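Local coordinates for chemotaxis signal transduction protein (Thermoanaerobacter tengcongensis, PDB 2QDL), which probably acts as a scaffold in bacterial chemotaxis, coupling chemoreceptors to the histidine kinase CheA, as CheW proteins do, at residues P11-L23 with V97-I111. Sequence-based numbering, arbitrary orientation.
Sequences PKKIVVFSLAEEL and VDAVHEVIPIDENSI
Ile14 and Ile104 trade two backbone hydrogen bonds, an antiparallel hydrogen-bonded pair in a contact that shows how two strands can be buried along most of one and open to solvent along parts of the other. On the packed face, CG1 of Ile14 lies 3.6 Å from CD1 of Ile106, and CG2 of Val16 meets CG1 of Ile104 at 3.8 Å. A classic beta bulge interrupts the register, His101 and Glu102 both standing opposite Val16. Beyond it Val97 packs against Phe17, its CG1 3.3 Å from CD1 of the ring; with CG of Phe17 set between backbone N and carbonyl carbon (chi1 49°), the ring crosses the valine at about a right angle. The solvent side is looser: Lys13 NZ reaches Val103 O through a water, and Pro11 merely brushes Pro105. At the far end His101 NE2 points in its ring plane at Ser18 OG, at a doubtfully short 2.5 Å. Asp98 OD2 takes the Ala20 N-H at 2.8 Å, beside a water shared with Ser18 OG, while OD1 pairs with Lys67. Replacing Asp98 by alanine is likely to leave the Ala20 N-H and the Lys67 charge without these mates. Strand 12-19 runs between strands 22-27 and 91-106 in the curled CheW sheet, with Phe17 against Ile139 and Ile104 against Ile136 of strand 134-139.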
loop_
_atom_site.group_PDB
_atom_site.type_symbol
_atom_site.label_atom_id
_atom_site.label_comp_id
_atom_site.label_asym_id
_atom_site.label_seq_id
_atom_site.Cartn_x
_atom_site.Cartn_y
_atom_site.Cartn_z
ATOM N N PRO A 11 19.753 -6.227 1.952
ATOM C CA PRO A 11 18.604 -6.900 1.289
ATOM C C PRO A 11 17.405 -5.996 1.043
ATOM O O PRO A 11 17.221 -5.012 1.749
ATOM C CB PRO A 11 18.220 -8.011 2.262
ATOM C CG PRO A 11 19.379 -8.134 3.244
ATOM C CD PRO A 11 20.032 -6.787 3.293
ATOM N N LYS A 12 16.596 -6.329 0.038
ATOM C CA LYS A 12 15.268 -5.721 -0.108
ATOM C C LYS A 12 14.468 -5.943 1.190
ATOM O O LYS A 12 14.361 -7.091 1.683
ATOM C CB LYS A 12 14.522 -6.287 -1.331
ATOM C CG LYS A 12 13.163 -5.612 -1.622
ATOM C CD LYS A 12 12.530 -6.170 -2.901
ATOM C CE LYS A 12 11.318 -5.386 -3.333
ATOM N NZ LYS A 12 11.682 -4.014 -3.876
ATOM N N LYS A 13 13.940 -4.866 1.769
ATOM C CA LYS A 13 13.109 -4.987 2.981
ATOM C C LYS A 13 11.663 -4.650 2.618
ATOM O O LYS A 13 11.386 -3.564 2.090
ATOM C CB LYS A 13 13.597 -4.086 4.112
ATOM C CG LYS A 13 15.082 -4.173 4.418
ATOM C CD LYS A 13 15.408 -5.076 5.581
ATOM C CE LYS A 13 15.539 -4.241 6.885
ATOM N NZ LYS A 13 16.123 -5.030 8.039
ATOM N N ILE A 14 10.767 -5.606 2.851
ATOM C CA ILE A 14 9.342 -5.406 2.613
ATOM C C ILE A 14 8.600 -5.202 3.940
ATOM O O ILE A 14 8.754 -5.982 4.879
ATOM C CB ILE A 14 8.693 -6.602 1.841
ATOM C CG1 ILE A 14 9.435 -6.903 0.535
ATOM C CG2 ILE A 14 7.256 -6.307 1.562
ATOM C CD1 ILE A 14 9.627 -5.718 -0.352
ATOM N N VAL A 15 7.825 -4.125 4.011
ATOM C CA VAL A 15 6.853 -3.902 5.088
ATOM C C VAL A 15 5.606 -4.682 4.728
ATOM O O VAL A 15 5.004 -4.472 3.647
ATOM C CB VAL A 15 6.512 -2.393 5.217
ATOM C CG1 VAL A 15 5.570 -2.133 6.368
ATOM C CG2 VAL A 15 7.802 -1.593 5.384
ATOM N N VAL A 16 5.253 -5.601 5.628
ATOM C CA VAL A 16 4.141 -6.515 5.447
ATOM C C VAL A 16 2.991 -6.047 6.330
ATOM O O VAL A 16 3.161 -5.764 7.528
ATOM C CB VAL A 16 4.536 -8.002 5.753
ATOM C CG1 VAL A 16 3.347 -8.957 5.546
ATOM C CG2 VAL A 16 5.685 -8.449 4.871
ATOM N N PHE A 17 1.825 -5.932 5.713
ATOM C CA PHE A 17 0.637 -5.496 6.369
ATOM C C PHE A 17 -0.498 -6.403 5.945
ATOM O O PHE A 17 -0.423 -7.097 4.933
ATOM C CB PHE A 17 0.332 -4.012 6.051
ATOM C CG PHE A 17 0.386 -3.648 4.562
ATOM C CD1 PHE A 17 -0.767 -3.677 3.779
ATOM C CD2 PHE A 17 1.583 -3.277 3.966
ATOM C CE1 PHE A 17 -0.718 -3.304 2.409
ATOM C CE2 PHE A 17 1.648 -2.912 2.616
ATOM C CZ PHE A 17 0.507 -2.921 1.839
ATOM N N SER A 18 -1.575 -6.425 6.718
ATOM C CA SER A 18 -2.632 -7.330 6.351
ATOM C C SER A 18 -3.870 -6.545 5.941
ATOM O O SER A 18 -4.058 -5.417 6.362
ATOM C CB SER A 18 -2.906 -8.329 7.474
ATOM O OG SER A 18 -3.253 -7.664 8.658
ATOM N N LEU A 19 -4.652 -7.148 5.050
ATOM C CA LEU A 19 -5.982 -6.654 4.673
ATOM C C LEU A 19 -6.919 -7.863 4.799
ATOM O O LEU A 19 -6.777 -8.818 4.047
ATOM C CB LEU A 19 -6.010 -6.108 3.238
ATOM C CG LEU A 19 -5.144 -4.870 2.933
ATOM C CD1 LEU A 19 -5.190 -4.569 1.429
ATOM C CD2 LEU A 19 -5.603 -3.677 3.770
ATOM N N ALA A 20 -7.836 -7.827 5.767
ATOM C CA ALA A 20 -8.685 -8.981 6.093
ATOM C C ALA A 20 -7.769 -10.200 6.296
ATOM O O ALA A 20 -6.802 -10.126 7.079
ATOM C CB ALA A 20 -9.765 -9.236 5.015
ATOM N N GLU A 21 -8.011 -11.302 5.593
ATOM C CA GLU A 21 -7.192 -12.479 5.890
ATOM C C GLU A 21 -5.939 -12.603 4.977
ATOM O O GLU A 21 -5.357 -13.687 4.864
ATOM C CB GLU A 21 -8.048 -13.771 5.922
ATOM C CG GLU A 21 -9.249 -13.745 6.939
ATOM C CD GLU A 21 -10.539 -13.156 6.340
ATOM O OE1 GLU A 21 -10.756 -13.349 5.124
ATOM O OE2 GLU A 21 -11.327 -12.493 7.072
ATOM N N GLU A 22 -5.510 -11.499 4.353
ATOM C CA GLU A 22 -4.468 -11.576 3.318
ATOM C C GLU A 22 -3.257 -10.663 3.605
ATOM O O GLU A 22 -3.390 -9.638 4.297
ATOM C CB GLU A 22 -5.058 -11.294 1.925
ATOM C CG GLU A 22 -6.240 -12.182 1.525
ATOM C CD GLU A 22 -6.951 -11.685 0.269
ATOM O OE1 GLU A 22 -6.655 -10.552 -0.197
ATOM O OE2 GLU A 22 -7.814 -12.433 -0.264
ATOM N N LEU A 23 -2.098 -11.049 3.081
ATOM C CA LEU A 23 -0.841 -10.321 3.329
ATOM C C LEU A 23 -0.426 -9.554 2.096
ATOM O O LEU A 23 -0.493 -10.084 0.985
ATOM C CB LEU A 23 0.301 -11.272 3.734
ATOM C CG LEU A 23 0.061 -11.996 5.067
ATOM C CD1 LEU A 23 1.201 -12.970 5.336
ATOM C CD2 LEU A 23 -0.120 -11.034 6.237
ATOM N N VAL A 97 -4.432 0.250 6.130
ATOM C CA VAL A 97 -4.040 -1.152 6.351
ATOM C C VAL A 97 -4.534 -1.582 7.745
ATOM O O VAL A 97 -4.614 -0.754 8.642
ATOM C CB VAL A 97 -2.479 -1.372 6.198
ATOM C CG1 VAL A 97 -1.972 -0.839 4.880
ATOM C CG2 VAL A 97 -1.679 -0.722 7.343
ATOM N N ASP A 98 -4.825 -2.866 7.925
ATOM C CA ASP A 98 -5.264 -3.398 9.219
ATOM C C ASP A 98 -4.143 -3.449 10.245
ATOM O O ASP A 98 -4.397 -3.357 11.423
ATOM C CB ASP A 98 -5.899 -4.810 9.085
ATOM C CG ASP A 98 -7.180 -4.795 8.288
ATOM O OD1 ASP A 98 -7.814 -3.728 8.214
ATOM O OD2 ASP A 98 -7.564 -5.854 7.759
ATOM N N ALA A 99 -2.912 -3.627 9.797
ATOM C CA ALA A 99 -1.771 -3.687 10.721
ATOM C C ALA A 99 -0.505 -3.802 9.921
ATOM O O ALA A 99 -0.501 -4.384 8.858
ATOM C CB ALA A 99 -1.899 -4.913 11.680
ATOM N N VAL A 100 0.556 -3.212 10.440
ATOM C CA VAL A 100 1.913 -3.460 9.994
ATOM C C VAL A 100 2.445 -4.584 10.888
ATOM O O VAL A 100 2.720 -4.377 12.077
ATOM C CB VAL A 100 2.768 -2.171 10.075
ATOM C CG1 VAL A 100 4.246 -2.455 9.750
ATOM C CG2 VAL A 100 2.198 -1.099 9.136
ATOM N N HIS A 101 2.519 -5.785 10.320
ATOM C CA HIS A 101 2.956 -6.973 11.062
ATOM C C HIS A 101 4.494 -7.064 11.202
ATOM O O HIS A 101 5.021 -7.137 12.315
ATOM C CB HIS A 101 2.378 -8.231 10.412
ATOM C CG HIS A 101 0.882 -8.298 10.489
ATOM N ND1 HIS A 101 0.202 -8.499 11.674
ATOM C CD2 HIS A 101 -0.065 -8.158 9.532
ATOM C CE1 HIS A 101 -1.097 -8.512 11.436
ATOM N NE2 HIS A 101 -1.288 -8.270 10.150
ATOM N N GLU A 102 5.199 -7.049 10.075
ATOM C CA GLU A 102 6.639 -7.249 10.086
ATOM C C GLU A 102 7.344 -6.497 8.981
ATOM O O GLU A 102 6.703 -5.889 8.117
ATOM C CB GLU A 102 6.983 -8.749 10.040
ATOM C CG GLU A 102 6.607 -9.481 8.791
ATOM C CD GLU A 102 6.703 -11.006 8.953
ATOM O OE1 GLU A 102 7.556 -11.498 9.716
ATOM O OE2 GLU A 102 5.914 -11.714 8.299
ATOM N N VAL A 103 8.666 -6.514 9.067
ATOM C CA VAL A 103 9.563 -5.984 8.077
ATOM C C VAL A 103 10.512 -7.134 7.736
ATOM O O VAL A 103 11.330 -7.549 8.560
ATOM C CB VAL A 103 10.375 -4.750 8.576
ATOM C CG1 VAL A 103 11.326 -4.269 7.493
ATOM C CG2 VAL A 103 9.444 -3.612 8.991
ATOM N N ILE A 104 10.375 -7.662 6.526
ATOM C CA ILE A 104 11.179 -8.809 6.132
ATOM C C ILE A 104 12.160 -8.547 4.982
ATOM O O ILE A 104 11.825 -7.864 4.036
ATOM C CB ILE A 104 10.315 -10.066 5.838
ATOM C CG1 ILE A 104 9.268 -9.798 4.778
ATOM C CG2 ILE A 104 9.660 -10.572 7.135
ATOM C CD1 ILE A 104 8.536 -11.048 4.442
ATOM N N PRO A 105 13.376 -9.120 5.092
ATOM C CA PRO A 105 14.368 -9.077 4.028
ATOM C C PRO A 105 14.073 -10.160 3.013
ATOM O O PRO A 105 13.671 -11.262 3.379
ATOM C CB PRO A 105 15.669 -9.397 4.760
ATOM C CG PRO A 105 15.230 -10.361 5.857
ATOM C CD PRO A 105 13.854 -9.879 6.273
ATOM N N ILE A 106 14.249 -9.856 1.739
ATOM C CA ILE A 106 13.986 -10.856 0.718
ATOM C C ILE A 106 14.892 -10.659 -0.469
ATOM O O ILE A 106 15.300 -9.530 -0.783
ATOM C CB ILE A 106 12.493 -10.875 0.236
ATOM C CG1 ILE A 106 12.134 -9.580 -0.483
ATOM C CG2 ILE A 106 11.542 -11.091 1.413
ATOM C CD1 ILE A 106 10.858 -9.707 -1.289
ATOM N N ASP A 107 15.173 -11.752 -1.157
ATOM C CA ASP A 107 15.862 -11.672 -2.448
ATOM C C ASP A 107 14.894 -11.136 -3.520
ATOM O O ASP A 107 13.879 -11.754 -3.835
ATOM C CB ASP A 107 16.352 -13.055 -2.841
ATOM C CG ASP A 107 17.352 -13.037 -3.969
ATOM O OD1 ASP A 107 17.419 -12.063 -4.794
ATOM O OD2 ASP A 107 18.091 -14.047 -4.010
ATOM N N GLU A 108 15.216 -9.976 -4.070
ATOM C CA GLU A 108 14.391 -9.358 -5.096
ATOM C C GLU A 108 14.103 -10.310 -6.270
ATOM O O GLU A 108 13.073 -10.195 -6.951
ATOM C CB GLU A 108 15.062 -8.090 -5.580
ATOM C CG GLU A 108 14.237 -7.308 -6.565
ATOM C CD GLU A 108 15.057 -6.317 -7.368
ATOM O OE1 GLU A 108 14.445 -5.313 -7.777
ATOM O OE2 GLU A 108 16.282 -6.539 -7.585
ATOM N N ASN A 109 14.995 -11.280 -6.454
ATOM C CA ASN A 109 14.917 -12.269 -7.542
ATOM C C ASN A 109 14.024 -13.464 -7.241
ATOM O O ASN A 109 13.808 -14.332 -8.090
ATOM C CB ASN A 109 16.329 -12.738 -7.912
ATOM C CG ASN A 109 17.235 -11.579 -8.323
ATOM O OD1 ASN A 109 16.976 -10.907 -9.334
ATOM N ND2 ASN A 109 18.315 -11.337 -7.535
ATOM N N SER A 110 13.495 -13.500 -6.031
ATOM C CA SER A 110 12.474 -14.461 -5.676
ATOM C C SER A 110 11.072 -13.871 -5.977
ATOM O O SER A 110 10.069 -14.571 -5.881
ATOM C CB SER A 110 12.599 -14.775 -4.182
ATOM O OG SER A 110 11.982 -13.725 -3.418
ATOM N N ILE A 111 11.005 -12.585 -6.329
ATOM C CA ILE A 111 9.734 -11.940 -6.646
ATOM C C ILE A 111 9.293 -12.327 -8.076
ATOM O O ILE A 111 9.992 -12.053 -9.050
ATOM C CB ILE A 111 9.771 -10.394 -6.425
ATOM C CG1 ILE A 111 10.118 -10.076 -4.974
ATOM C CG2 ILE A 111 8.424 -9.749 -6.758
ATOM C CD1 ILE A 111 10.478 -8.616 -4.751
HETATM O O HOH W 1 17.795 -8.610 -1.395
HETATM O O HOH W 2 13.872 -6.697 9.215
HETATM O O HOH W 3 -6.210 -8.151 8.675
#